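Local atomic coordinates of TIR-like domain-containing protein (Prevotella corporis, PDB entry 7EBD), a protein that belongs to the prokaryotic STING family and binds C2E in a pocket shared by the two subunits of a dimer. Residues Y46-E51 / Y98-I103. Residues are numbered along the deposited sequence; the frame is centred on the assembly and turned at random.
Sequences YIKMPE and YDMPTI. With C2E (9,9'-[(2R,3R,3aS,5S,7aR,9R,10R,10aS,12S,14aR)-3,5,10,12-tetrahydroxy-5,12-dioxidooctahydro-2H,7H-difuro[3,2-d:3',2'-j][1,3,7,9,2,8]tetraoxadiphosphacyclododecine-2,9-diyl]bis(2-amino-1,9-dihydro-6H-purin-6-one)), chain E.
Tyr46 and Ile47 pair in parallel with Tyr98 and Asp99 where neighbouring strands 42-47 and 94-99 of the mixed STING-domain sheet end, a worked example of a sheet delivering ligand-binding residues from its strand ends. Two backbone hydrogen bonds fix the register: Asp99 N gives to Tyr46 O (3.0 Å), and Lys48 N reaches Asp99 O (2.8 Å). Asp99 is thus gripped through both backbone polar atoms. Past the strands, Met100 CA brings a C-H to Lys48 O at 3.2 Å.

Apolar contacts line both faces. On one, the two tyrosines leave the sheet together, their rings inclined by 29° and displaced with little face shared, and Tyr46 CD2 sits over the rim of one Tyr98 face. On the other, Ile47 CG2 meets Pro101 CG at 3.7 Å, next to Tyr14 of helix 6-28. Beyond the strand ends, selenomethionine Met100 runs extended to its selenium and then bends (chi3 -62°), bringing CE to Lys48 CG while SE lies 4.0 Å from Pro50 CG; helix 57-67 packs against it too.

Of the two segments, 98-103 is the one that reaches C2E; Arg80 and His85 add further bonds. The Asp99 carboxylate is shared, OD2 bonding to Tyr14 OH, an arrangement that probably steadies it for the ligand. Thr102 OG1 accepts a hydrogen bond from C2E O2', and the second subunit contributes its own Asp99 and Thr102. The other carboxylate oxygen, Asp99 OD1, accepts from C2E N2 at 2.7 Å.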
loop_
_atom_site.group_PDB
_atom_site.type_symbol
_atom_site.label_atom_id
_atom_site.label_comp_id
_atom_site.label_asym_id
_atom_site.label_seq_id
_atom_site.Cartn_x
_atom_site.Cartn_y
_atom_site.Cartn_z
ATOM N N TYR A 46 -16.656 -3.252 0.863
ATOM C CA TYR A 46 -17.096 -1.871 0.728
ATOM C C TYR A 46 -15.899 -0.947 0.893
ATOM O O TYR A 46 -15.212 -0.987 1.924
ATOM C CB TYR A 46 -18.184 -1.536 1.750
ATOM C CG TYR A 46 -19.461 -2.319 1.552
ATOM C CD1 TYR A 46 -20.346 -1.994 0.531
ATOM C CD2 TYR A 46 -19.786 -3.381 2.386
ATOM C CE1 TYR A 46 -21.516 -2.706 0.342
ATOM C CE2 TYR A 46 -20.954 -4.099 2.206
ATOM C CZ TYR A 46 -21.814 -3.758 1.182
ATOM O OH TYR A 46 -22.980 -4.468 1.002
ATOM N N ILE A 47 -15.653 -0.127 -0.123
ATOM C CA ILE A 47 -14.571 0.847 -0.105
ATOM C C ILE A 47 -15.137 2.160 0.419
ATOM O O ILE A 47 -16.059 2.729 -0.176
ATOM C CB ILE A 47 -13.961 1.029 -1.502
ATOM C CG1 ILE A 47 -13.668 -0.330 -2.145
ATOM C CG2 ILE A 47 -12.694 1.870 -1.423
ATOM C CD1 ILE A 47 -12.698 -1.189 -1.367
ATOM N N LYS A 48 -14.585 2.645 1.525
ATOM C CA LYS A 48 -15.057 3.863 2.170
ATOM C C LYS A 48 -14.070 4.987 1.889
ATOM O O LYS A 48 -12.894 4.889 2.252
ATOM C CB LYS A 48 -15.223 3.654 3.675
ATOM C CG LYS A 48 -15.570 4.920 4.440
ATOM C CD LYS A 48 -16.953 5.429 4.075
ATOM C CE LYS A 48 -17.297 6.691 4.850
ATOM N NZ LYS A 48 -18.658 7.192 4.511
HETATM N N MSE A 49 -14.550 6.045 1.245
HETATM C CA MSE A 49 -13.731 7.223 0.991
HETATM C C MSE A 49 -13.761 8.148 2.199
HETATM O O MSE A 49 -14.774 8.232 2.891
HETATM C CB MSE A 49 -14.222 7.971 -0.251
HETATM C CG MSE A 49 -14.254 7.128 -1.511
HETATM SE SE MSE A 49 -12.478 6.524 -2.023
HETATM C CE MSE A 49 -11.711 8.229 -2.551
ATOM N N PRO A 50 -12.648 8.824 2.473
ATOM C CA PRO A 50 -12.652 9.836 3.535
ATOM C C PRO A 50 -13.571 10.990 3.167
ATOM O O PRO A 50 -13.701 11.359 1.997
ATOM C CB PRO A 50 -11.189 10.287 3.612
ATOM C CG PRO A 50 -10.408 9.229 2.901
ATOM C CD PRO A 50 -11.320 8.671 1.858
ATOM N N GLU A 51 -14.225 11.552 4.186
ATOM C CA GLU A 51 -15.100 12.701 3.964
ATOM C C GLU A 51 -14.343 13.832 3.280
ATOM O O GLU A 51 -14.816 14.411 2.295
ATOM C CB GLU A 51 -15.688 13.171 5.294
ATOM C CG GLU A 51 -16.778 12.269 5.845
ATOM C CD GLU A 51 -17.306 12.753 7.178
ATOM O OE1 GLU A 51 -17.096 13.940 7.507
ATOM O OE2 GLU A 51 -17.927 11.945 7.901
ATOM N N TYR A 98 -15.012 -3.935 5.266
ATOM C CA TYR A 98 -14.893 -2.520 4.948
ATOM C C TYR A 98 -13.425 -2.125 4.869
ATOM O O TYR A 98 -12.573 -2.694 5.558
ATOM C CB TYR A 98 -15.613 -1.647 5.990
ATOM C CG TYR A 98 -17.122 -1.784 5.983
ATOM C CD1 TYR A 98 -17.747 -2.856 6.604
ATOM C CD2 TYR A 98 -17.920 -0.831 5.362
ATOM C CE1 TYR A 98 -19.126 -2.980 6.599
ATOM C CE2 TYR A 98 -19.297 -0.947 5.353
ATOM C CZ TYR A 98 -19.895 -2.022 5.972
ATOM O OH TYR A 98 -21.267 -2.138 5.963
ATOM N N ASP A 99 -13.133 -1.143 4.018
ATOM C CA ASP A 99 -11.775 -0.616 3.966
ATOM C C ASP A 99 -11.785 0.831 3.505
ATOM O O ASP A 99 -12.473 1.180 2.541
ATOM C CB ASP A 99 -10.882 -1.446 3.040
ATOM C CG ASP A 99 -9.424 -1.025 3.117
ATOM O OD1 ASP A 99 -8.780 -1.308 4.147
ATOM O OD2 ASP A 99 -8.925 -0.401 2.156
HETATM N N MSE A 100 -11.021 1.663 4.205
HETATM C CA MSE A 100 -10.719 3.015 3.759
HETATM C C MSE A 100 -9.280 3.032 3.253
HETATM O O MSE A 100 -8.355 2.722 4.006
HETATM C CB MSE A 100 -10.917 4.025 4.890
HETATM C CG MSE A 100 -10.606 5.460 4.498
HETATM SE SE MSE A 100 -10.844 6.722 5.969
HETATM C CE MSE A 100 -12.751 6.468 6.294
ATOM N N PRO A 101 -9.092 3.377 1.976
ATOM C CA PRO A 101 -7.763 3.246 1.362
ATOM C C PRO A 101 -6.724 4.169 1.978
ATOM O O PRO A 101 -6.710 5.374 1.701
ATOM C CB PRO A 101 -8.018 3.593 -0.112
ATOM C CG PRO A 101 -9.506 3.484 -0.298
ATOM C CD PRO A 101 -10.096 3.868 1.019
ATOM N N THR A 102 -5.843 3.611 2.813
ATOM C CA THR A 102 -4.776 4.405 3.413
ATOM C C THR A 102 -3.777 4.910 2.378
ATOM O O THR A 102 -3.085 5.904 2.633
ATOM C CB THR A 102 -4.056 3.583 4.482
ATOM O OG1 THR A 102 -3.663 2.321 3.931
ATOM C CG2 THR A 102 -4.972 3.338 5.667
ATOM N N ILE A 103 -3.702 4.256 1.214
ATOM C CA ILE A 103 -2.806 4.681 0.143
ATOM C C ILE A 103 -3.086 6.113 -0.296
ATOM O O ILE A 103 -2.208 6.770 -0.863
ATOM C CB ILE A 103 -2.914 3.705 -1.049
ATOM C CG1 ILE A 103 -1.762 3.916 -2.032
ATOM C CG2 ILE A 103 -4.265 3.852 -1.741
ATOM C CD1 ILE A 103 -1.797 2.983 -3.225
HETATM P P1 C2E E . 0.830 -2.078 -1.704
HETATM O O2P C2E E . 1.276 -3.472 -1.331
HETATM O O1P C2E E . 0.741 -2.089 -3.206
HETATM O "O5'" C2E E . -0.693 -1.711 -1.224
HETATM C "C5'" C2E E . -1.313 -0.616 -1.824
HETATM C "C4'" C2E E . -2.519 -0.175 -0.947
HETATM O "O4'" C2E E . -3.398 -1.136 -0.891
HETATM C "C3'" C2E E . -2.073 0.057 0.513
HETATM O "O3'" C2E E . -1.701 1.344 0.674
HETATM C "C2'" C2E E . -3.357 -0.257 1.301
HETATM O "O2'" C2E E . -4.274 0.924 1.297
HETATM C "C1'" C2E E . -3.923 -1.234 0.639
HETATM N N9 C2E E . -3.564 -2.500 1.213
HETATM C C8 C2E E . -2.538 -3.246 0.777
HETATM N N7 C2E E . -2.546 -4.333 1.578
HETATM C C5 C2E E . -3.551 -4.222 2.456
HETATM C C6 C2E E . -4.043 -5.133 3.587
HETATM O O6 C2E E . -3.496 -6.158 3.812
HETATM N N1 C2E E . -5.169 -4.745 4.378
HETATM C C2 C2E E . -5.842 -3.501 4.117
HETATM N N2 C2E E . -6.984 -3.104 4.917
HETATM N N3 C2E E . -5.374 -2.633 3.039
HETATM C C4 C2E E . -4.204 -3.048 2.222
HETATM P P11 C2E E . -0.797 1.593 2.049
HETATM O O21 C2E E . -1.489 1.306 3.360
HETATM O O11 C2E E . -0.497 3.073 2.075
HETATM O O5A C2E E . 0.640 0.823 1.799
HETATM C C5A C2E E . 1.422 1.504 0.855
HETATM C C4A C2E E . 2.635 0.714 0.552
HETATM O O4A C2E E . 3.381 0.593 1.616
HETATM C C3A C2E E . 2.226 -0.851 0.099
HETATM O O3A C2E E . 1.943 -0.897 -1.375
HETATM C C2A C2E E . 3.206 -1.533 0.360
HETATM O O2A C2E E . 4.240 -1.441 -0.729
HETATM C C1A C2E E . 3.795 -0.856 1.706
HETATM N N91 C2E E . 3.268 -1.424 2.761
HETATM C C81 C2E E . 2.215 -1.060 3.518
HETATM N N71 C2E E . 2.088 -1.987 4.487
HETATM C C51 C2E E . 3.049 -2.890 4.320
HETATM C C61 C2E E . 3.400 -4.151 5.108
HETATM O O61 C2E E . 2.754 -4.456 6.049
HETATM N N11 C2E E . 4.505 -4.961 4.706
HETATM C C21 C2E E . 5.288 -4.587 3.557
HETATM N N21 C2E E . 6.411 -5.410 3.147
HETATM N N31 C2E E . 4.950 -3.382 2.808
HETATM C C41 C2E E . 3.796 -2.541 3.236
#